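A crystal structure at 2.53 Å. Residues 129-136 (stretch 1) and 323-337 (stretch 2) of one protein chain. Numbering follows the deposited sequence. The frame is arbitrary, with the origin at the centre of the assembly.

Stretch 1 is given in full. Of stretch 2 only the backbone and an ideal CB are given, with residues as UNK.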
ATOM      1  N   VAL A 129     -18.596   3.072 -12.390  1.00 18.63           N
ATOM      2  CA  VAL A 129     -18.577   3.140 -10.938  1.00 19.58           C
ATOM      3  C   VAL A 129     -19.235   4.393 -10.377  1.00 21.38           C
ATOM      4  O   VAL A 129     -19.313   5.416 -11.055  1.00 22.73           O
ATOM      5  CB  VAL A 129     -17.118   3.048 -10.409  1.00 18.69           C
ATOM      6  CG1 VAL A 129     -16.503   1.735 -10.836  1.00 14.01           C
ATOM      7  CG2 VAL A 129     -16.287   4.214 -10.938  1.00 16.64           C
ATOM      8  N   ASP A 130     -19.710   4.294  -9.135  1.00 23.08           N
ATOM      9  CA  ASP A 130     -20.357   5.409  -8.449  1.00 25.36           C
ATOM     10  C   ASP A 130     -19.319   6.236  -7.694  1.00 24.97           C
ATOM     11  O   ASP A 130     -19.610   7.332  -7.219  1.00 23.47           O
ATOM     12  CB  ASP A 130     -21.399   4.899  -7.443  1.00 28.96           C
ATOM     13  CG  ASP A 130     -22.523   4.095  -8.095  1.00 31.68           C
ATOM     14  OD1 ASP A 130     -23.145   4.589  -9.064  1.00 30.65           O
ATOM     15  OD2 ASP A 130     -22.791   2.968  -7.620  1.00 32.52           O
ATOM     16  N   GLY A 131     -18.114   5.690  -7.570  1.00 24.93           N
ATOM     17  CA  GLY A 131     -17.055   6.385  -6.864  1.00 22.57           C
ATOM     18  C   GLY A 131     -15.705   5.759  -7.148  1.00 22.45           C
ATOM     19  O   GLY A 131     -15.627   4.636  -7.642  1.00 22.54           O
ATOM     20  N   VAL A 132     -14.634   6.472  -6.832  1.00 21.16           N
ATOM     21  CA  VAL A 132     -13.312   5.939  -7.094  1.00 21.55           C
ATOM     22  C   VAL A 132     -12.280   6.207  -6.007  1.00 19.81           C
ATOM     23  O   VAL A 132     -12.177   7.311  -5.485  1.00 19.70           O
ATOM     24  CB  VAL A 132     -12.757   6.482  -8.431  1.00 23.28           C
ATOM     25  CG1 VAL A 132     -12.676   7.990  -8.376  1.00 25.06           C
ATOM     26  CG2 VAL A 132     -11.375   5.876  -8.720  1.00 22.68           C
ATOM     27  N   VAL A 133     -11.524   5.173  -5.666  1.00 18.01           N
ATOM     28  CA  VAL A 133     -10.457   5.291  -4.682  1.00 16.98           C
ATOM     29  C   VAL A 133      -9.201   5.465  -5.518  1.00 16.08           C
ATOM     30  O   VAL A 133      -8.811   4.552  -6.249  1.00 16.02           O
ATOM     31  CB  VAL A 133     -10.319   4.005  -3.831  1.00 16.25           C
ATOM     32  CG1 VAL A 133      -9.045   4.065  -3.010  1.00 14.59           C
ATOM     33  CG2 VAL A 133     -11.542   3.844  -2.933  1.00 15.26           C
ATOM     34  N   ILE A 134      -8.586   6.640  -5.452  1.00 15.22           N
ATOM     35  CA  ILE A 134      -7.387   6.865  -6.232  1.00 15.71           C
ATOM     36  C   ILE A 134      -6.231   6.337  -5.426  1.00 18.12           C
ATOM     37  O   ILE A 134      -5.978   6.788  -4.305  1.00 21.52           O
ATOM     38  CB  ILE A 134      -7.192   8.355  -6.568  1.00 15.49           C
ATOM     39  CG1 ILE A 134      -8.317   8.805  -7.511  1.00 17.15           C
ATOM     40  CG2 ILE A 134      -5.848   8.568  -7.233  1.00 11.58           C
ATOM     41  CD1 ILE A 134      -8.348  10.282  -7.826  1.00 17.04           C
ATOM     42  N   TYR A 135      -5.533   5.364  -5.997  1.00 18.31           N
ATOM     43  CA  TYR A 135      -4.423   4.748  -5.298  1.00 19.31           C
ATOM     44  C   TYR A 135      -3.026   5.055  -5.799  1.00 18.90           C
ATOM     45  O   TYR A 135      -2.628   4.615  -6.872  1.00 20.23           O
ATOM     46  CB  TYR A 135      -4.614   3.231  -5.270  1.00 18.96           C
ATOM     47  CG  TYR A 135      -3.498   2.496  -4.582  1.00 18.61           C
ATOM     48  CD1 TYR A 135      -3.122   2.821  -3.276  1.00 20.09           C
ATOM     49  CD2 TYR A 135      -2.816   1.467  -5.227  1.00 19.69           C
ATOM     50  CE1 TYR A 135      -2.085   2.128  -2.623  1.00 19.82           C
ATOM     51  CE2 TYR A 135      -1.779   0.769  -4.590  1.00 20.50           C
ATOM     52  CZ  TYR A 135      -1.422   1.104  -3.292  1.00 19.00           C
ATOM     53  OH  TYR A 135      -0.413   0.412  -2.670  1.00 20.91           O
ATOM     54  N   SER A 136      -2.288   5.810  -4.997  1.00 18.44           N
ATOM     55  CA  SER A 136      -0.901   6.134  -5.294  1.00 16.88           C
ATOM     56  C   SER A 136      -0.656   6.622  -6.714  1.00 16.43           C
ATOM     57  O   SER A 136       0.059   5.997  -7.488  1.00 15.82           O
ATOM     58  CB  SER A 136      -0.045   4.902  -5.015  1.00 15.58           C
ATOM     59  OG  SER A 136       1.325   5.186  -5.184  1.00 21.42           O
ATOM     60  N   UNK A 323      -5.569  -1.071   6.942  1.00 19.52           N
ATOM     61  CA  UNK A 323      -6.377  -0.040   7.585  1.00 21.11           C
ATOM     62  C   UNK A 323      -6.514   1.149   6.635  1.00 21.34           C
ATOM     63  O   UNK A 323      -7.583   1.772   6.552  1.00 20.63           O
ATOM     64  CB  UNK A 323      -5.758   0.393   8.915  1.00 21.11           C
ATOM     65  N   UNK A 324      -5.431   1.449   5.918  1.00 20.62           N
ATOM     66  CA  UNK A 324      -5.421   2.563   4.972  1.00 21.97           C
ATOM     67  C   UNK A 324      -6.462   2.323   3.890  1.00 22.69           C
ATOM     68  O   UNK A 324      -7.135   3.247   3.441  1.00 23.18           O
ATOM     69  CB  UNK A 324      -4.034   2.743   4.352  1.00 21.97           C
ATOM     70  N   UNK A 325      -6.593   1.066   3.485  1.00 23.53           N
ATOM     71  CA  UNK A 325      -7.565   0.713   2.471  1.00 22.71           C
ATOM     72  C   UNK A 325      -8.973   0.730   3.022  1.00 22.54           C
ATOM     73  O   UNK A 325      -9.906   1.152   2.334  1.00 22.06           O
ATOM     74  CB  UNK A 325      -7.247  -0.665   1.886  1.00 22.71           C
ATOM     75  N   UNK A 326      -9.135   0.265   4.261  1.00 21.61           N
ATOM     76  CA  UNK A 326     -10.454   0.259   4.884  1.00 21.93           C
ATOM     77  C   UNK A 326     -10.957   1.686   5.043  1.00 21.73           C
ATOM     78  O   UNK A 326     -12.108   1.982   4.714  1.00 23.32           O
ATOM     79  CB  UNK A 326     -10.413  -0.450   6.239  1.00 21.93           C
ATOM     80  N   UNK A 327     -10.107   2.574   5.547  1.00 20.33           N
ATOM     81  CA  UNK A 327     -10.512   3.968   5.718  1.00 20.53           C
ATOM     82  C   UNK A 327     -10.805   4.589   4.353  1.00 20.61           C
ATOM     83  O   UNK A 327     -11.711   5.417   4.219  1.00 17.85           O
ATOM     84  CB  UNK A 327      -9.429   4.763   6.451  1.00 20.53           C
ATOM     85  N   UNK A 328     -10.030   4.188   3.344  1.00 20.07           N
ATOM     86  CA  UNK A 328     -10.212   4.717   1.998  1.00 19.62           C
ATOM     87  C   UNK A 328     -11.607   4.386   1.488  1.00 19.82           C
ATOM     88  O   UNK A 328     -12.381   5.282   1.166  1.00 21.33           O
ATOM     89  CB  UNK A 328      -9.150   4.159   1.049  1.00 19.62           C
ATOM     90  N   UNK A 329     -11.924   3.095   1.431  1.00 20.08           N
ATOM     91  CA  UNK A 329     -13.235   2.662   0.971  1.00 20.60           C
ATOM     92  C   UNK A 329     -14.371   3.237   1.802  1.00 21.42           C
ATOM     93  O   UNK A 329     -15.382   3.665   1.251  1.00 20.38           O
ATOM     94  CB  UNK A 329     -13.312   1.134   0.987  1.00 20.60           C
ATOM     95  N   UNK A 330     -14.214   3.242   3.126  1.00 23.14           N
ATOM     96  CA  UNK A 330     -15.239   3.795   4.019  1.00 24.55           C
ATOM     97  C   UNK A 330     -15.467   5.266   3.726  1.00 23.21           C
ATOM     98  O   UNK A 330     -16.606   5.726   3.632  1.00 22.93           O
ATOM     99  CB  UNK A 330     -14.840   3.608   5.484  1.00 24.55           C
ATOM    100  N   UNK A 331     -14.374   6.005   3.585  1.00 21.44           N
ATOM    101  CA  UNK A 331     -14.460   7.422   3.297  1.00 20.28           C
ATOM    102  C   UNK A 331     -15.229   7.607   1.995  1.00 20.29           C
ATOM    103  O   UNK A 331     -16.090   8.478   1.897  1.00 19.82           O
ATOM    104  CB  UNK A 331     -13.069   8.054   3.213  1.00 20.28           C
ATOM    105  N   UNK A 332     -14.924   6.775   1.003  1.00 19.83           N
ATOM    106  CA  UNK A 332     -15.597   6.869  -0.288  1.00 19.52           C
ATOM    107  C   UNK A 332     -17.101   6.644  -0.132  1.00 20.65           C
ATOM    108  O   UNK A 332     -17.909   7.478  -0.563  1.00 20.01           O
ATOM    109  CB  UNK A 332     -15.008   5.856  -1.272  1.00 19.52           C
ATOM    110  N   UNK A 333     -17.473   5.531   0.498  1.00 20.99           N
ATOM    111  CA  UNK A 333     -18.882   5.223   0.709  1.00 22.27           C
ATOM    112  C   UNK A 333     -19.613   6.339   1.457  1.00 23.14           C
ATOM    113  O   UNK A 333     -20.722   6.707   1.074  1.00 25.09           O
ATOM    114  CB  UNK A 333     -19.017   3.908   1.479  1.00 22.27           C
ATOM    115  N   UNK A 334     -19.009   6.882   2.512  1.00 23.27           N
ATOM    116  CA  UNK A 334     -19.643   7.977   3.243  1.00 23.07           C
ATOM    117  C   UNK A 334     -19.812   9.194   2.340  1.00 25.03           C
ATOM    118  O   UNK A 334     -20.777   9.948   2.493  1.00 26.79           O
ATOM    119  CB  UNK A 334     -18.822   8.344   4.481  1.00 23.07           C
ATOM    120  N   UNK A 335     -18.871   9.396   1.413  1.00 23.58           N
ATOM    121  CA  UNK A 335     -18.941  10.524   0.479  1.00 22.93           C
ATOM    122  C   UNK A 335     -20.158  10.348  -0.431  1.00 24.29           C
ATOM    123  O   UNK A 335     -20.959  11.262  -0.609  1.00 24.69           O
ATOM    124  CB  UNK A 335     -17.658  10.632  -0.348  1.00 22.93           C
ATOM    125  N   UNK A 336     -20.270   9.161  -1.018  1.00 26.79           N
ATOM    126  CA  UNK A 336     -21.366   8.832  -1.918  1.00 27.60           C
ATOM    127  C   UNK A 336     -22.697   8.888  -1.171  1.00 30.09           C
ATOM    128  O   UNK A 336     -23.739   9.174  -1.758  1.00 31.36           O
ATOM    129  CB  UNK A 336     -21.156   7.449  -2.538  1.00 27.60           C
ATOM    130  N   UNK A 337     -22.661   8.624   0.128  1.00 31.80           N
ATOM    131  CA  UNK A 337     -23.877   8.651   0.927  1.00 33.60           C
ATOM    132  C   UNK A 337     -24.063  10.028   1.579  1.00 34.34           C
ATOM    133  O   UNK A 337     -24.767  10.164   2.582  1.00 34.23           O
ATOM    134  CB  UNK A 337     -23.837   7.555   1.993  1.00 33.60           C
TER

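Stretch 2 is a helix through position 336 that packs on the strand 132-135 of stretch 1, their axes 8.6 Å apart at closest approach and running at 145° to each other. Positions 324, 328, 332 and 336, one turn apart, direct CA-to-CB toward stretch 1.

Position 323 points out of reach, and stretch 1 does not restrict it; it is Leu-323. At 324 the CB points toward stretch 1 but has none of its atoms within 5.5 Å, so a long side chain is needed to make contact, and the Tyr-135 ring would tolerate an apolar or a basic one. The residue is Lys-324, whose NZ lies 4.3 Å from Tyr-135 CE1, at the ring edge and near its plane.

Position 325 points sideways with ordinary helical angles, leaving many residues possible; it is Gly-325. Positions 326 and 327 are out of reach of stretch 1, which sets no limit on them; they are Phe-326 and Lys-327.

At 328 the backbones come close: the CA of 328 is 6.7 Å from Val-133 CA, and the ideal CB is already 4.1 Å from Val-133 CG1. A small apolar residue suits this spacing, and Ala-328 makes the contact with its CB alone. Position 329 is sideways, its ideal CB 5.1 Å from Val-133 CG2, so a small residue would fit easily. Gly-329 offers only backbone here, with its CA 4.4 Å from Val-133 CG2.

Positions 330 and 331 are unconstrained by stretch 1. They are Glu-330 and Thr-331, whose OG1 donates a hydrogen bond to Lys-327 O (2.5 Å).

Position 332 points toward Val-133 and the bare backbone of Gly-131, where the absence of a side chain leaves space. A branched or flexible aliphatic residue, such as leucine, isoleucine or methionine, would suit it. Leu-332 (chi1 t, chi2 p) brings CD2 to 3.6 Å from both Val-133 CG2 and Val-132 N, while CD1 occupies space near Gly-131: an ideal CB on Gly-131 would clash with Leu-332 CD1 at 2.9 Å.

Positions 333, 334 and 335 are out of reach and hold Leu-333, Lys-334, whose NZ makes a long salt bridge with Glu-330 OE2 at 3.7 Å, and Met-335.

At 336 the ideal CB is 4.9 Å from Asp-130 O, and beyond it lies the glycine; a medium or long aliphatic chain could extend over this backbone. Ile-336 does so, placing CD1 3.4 Å from Asp-130 O and 3.8 Å from Gly-131 CA.

Position 337 leaves helical angles and is free of stretch 1; it is Asp-337.

Stretch 2 323-337: LKGFKAGETLLKMID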
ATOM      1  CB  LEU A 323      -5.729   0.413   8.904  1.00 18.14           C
ATOM      2  CG  LEU A 323      -6.510   1.445   9.727  1.00 19.53           C
ATOM      3  CD1 LEU A 323      -7.780   0.810  10.252  1.00 16.63           C
ATOM      4  CD2 LEU A 323      -5.655   1.961  10.894  1.00 19.71           C
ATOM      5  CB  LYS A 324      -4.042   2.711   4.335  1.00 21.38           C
ATOM      6  CG  LYS A 324      -3.943   3.891   3.393  1.00 24.06           C
ATOM      7  CD  LYS A 324      -2.568   3.995   2.778  1.00 25.25           C
ATOM      8  CE  LYS A 324      -2.261   2.784   1.913  1.00 27.72           C
ATOM      9  NZ  LYS A 324      -0.848   2.799   1.416  1.00 32.39           N
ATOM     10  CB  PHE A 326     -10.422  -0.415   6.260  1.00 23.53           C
ATOM     11  CG  PHE A 326     -11.779  -0.526   6.907  1.00 22.72           C
ATOM     12  CD1 PHE A 326     -12.701  -1.474   6.468  1.00 24.92           C
ATOM     13  CD2 PHE A 326     -12.148   0.335   7.932  1.00 23.52           C
ATOM     14  CE1 PHE A 326     -13.978  -1.562   7.048  1.00 23.60           C
ATOM     15  CE2 PHE A 326     -13.419   0.257   8.516  1.00 23.19           C
ATOM     16  CZ  PHE A 326     -14.333  -0.695   8.069  1.00 22.54           C
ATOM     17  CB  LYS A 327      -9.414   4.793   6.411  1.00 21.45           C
ATOM     18  CG  LYS A 327      -9.085   4.380   7.827  1.00 21.61           C
ATOM     19  CD  LYS A 327      -8.129   5.364   8.461  1.00 22.83           C
ATOM     20  CE  LYS A 327      -8.044   5.132   9.963  1.00 25.49           C
ATOM     21  NZ  LYS A 327      -9.397   5.146  10.608  1.00 21.01           N
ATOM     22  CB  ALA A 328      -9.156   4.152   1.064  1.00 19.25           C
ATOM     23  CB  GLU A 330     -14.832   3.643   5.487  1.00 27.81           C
ATOM     24  CG  GLU A 330     -15.189   2.296   6.090  1.00 35.77           C
ATOM     25  CD  GLU A 330     -16.686   2.044   6.081  1.00 40.45           C
ATOM     26  OE1 GLU A 330     -17.108   0.904   6.394  1.00 42.37           O
ATOM     27  OE2 GLU A 330     -17.442   2.994   5.760  1.00 42.07           O
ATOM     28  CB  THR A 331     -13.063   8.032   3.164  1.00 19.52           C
ATOM     29  OG1 THR A 331     -12.362   7.868   4.399  1.00 23.04           O
ATOM     30  CG2 THR A 331     -13.142   9.500   2.834  1.00 21.48           C
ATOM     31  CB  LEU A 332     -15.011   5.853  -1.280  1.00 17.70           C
ATOM     32  CG  LEU A 332     -15.596   5.891  -2.701  1.00 16.21           C
ATOM     33  CD1 LEU A 332     -15.481   7.293  -3.258  1.00 13.74           C
ATOM     34  CD2 LEU A 332     -14.869   4.911  -3.604  1.00 15.30           C
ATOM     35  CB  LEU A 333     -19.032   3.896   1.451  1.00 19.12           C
ATOM     36  CG  LEU A 333     -18.549   2.686   0.654  1.00 18.84           C
ATOM     37  CD1 LEU A 333     -18.841   1.396   1.426  1.00 16.67           C
ATOM     38  CD2 LEU A 333     -19.247   2.671  -0.700  1.00 18.24           C
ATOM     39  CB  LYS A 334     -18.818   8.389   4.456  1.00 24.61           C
ATOM     40  CG  LYS A 334     -19.025   7.556   5.688  1.00 24.88           C
ATOM     41  CD  LYS A 334     -18.125   8.066   6.799  1.00 30.32           C
ATOM     42  CE  LYS A 334     -18.405   7.353   8.108  1.00 33.14           C
ATOM     43  NZ  LYS A 334     -18.340   5.880   7.938  1.00 35.98           N
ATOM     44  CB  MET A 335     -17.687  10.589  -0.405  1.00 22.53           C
ATOM     45  CG  MET A 335     -16.471  11.310   0.167  1.00 19.42           C
ATOM     46  SD  MET A 335     -15.053  11.261  -1.003  1.00 11.95           S
ATOM     47  CE  MET A 335     -15.468  12.625  -2.044  1.00 13.30           C
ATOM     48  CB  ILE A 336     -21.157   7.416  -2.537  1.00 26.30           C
ATOM     49  CG1 ILE A 336     -19.950   7.443  -3.476  1.00 25.71           C
ATOM     50  CG2 ILE A 336     -22.404   6.959  -3.296  1.00 22.08           C
ATOM     51  CD1 ILE A 336     -19.570   6.081  -4.025  1.00 25.70           C
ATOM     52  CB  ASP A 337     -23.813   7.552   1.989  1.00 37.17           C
ATOM     53  CG  ASP A 337     -25.155   7.293   2.644  1.00 41.07           C
ATOM     54  OD1 ASP A 337     -25.192   6.571   3.666  1.00 42.71           O
ATOM     55  OD2 ASP A 337     -26.175   7.806   2.134  1.00 42.89           O
TER
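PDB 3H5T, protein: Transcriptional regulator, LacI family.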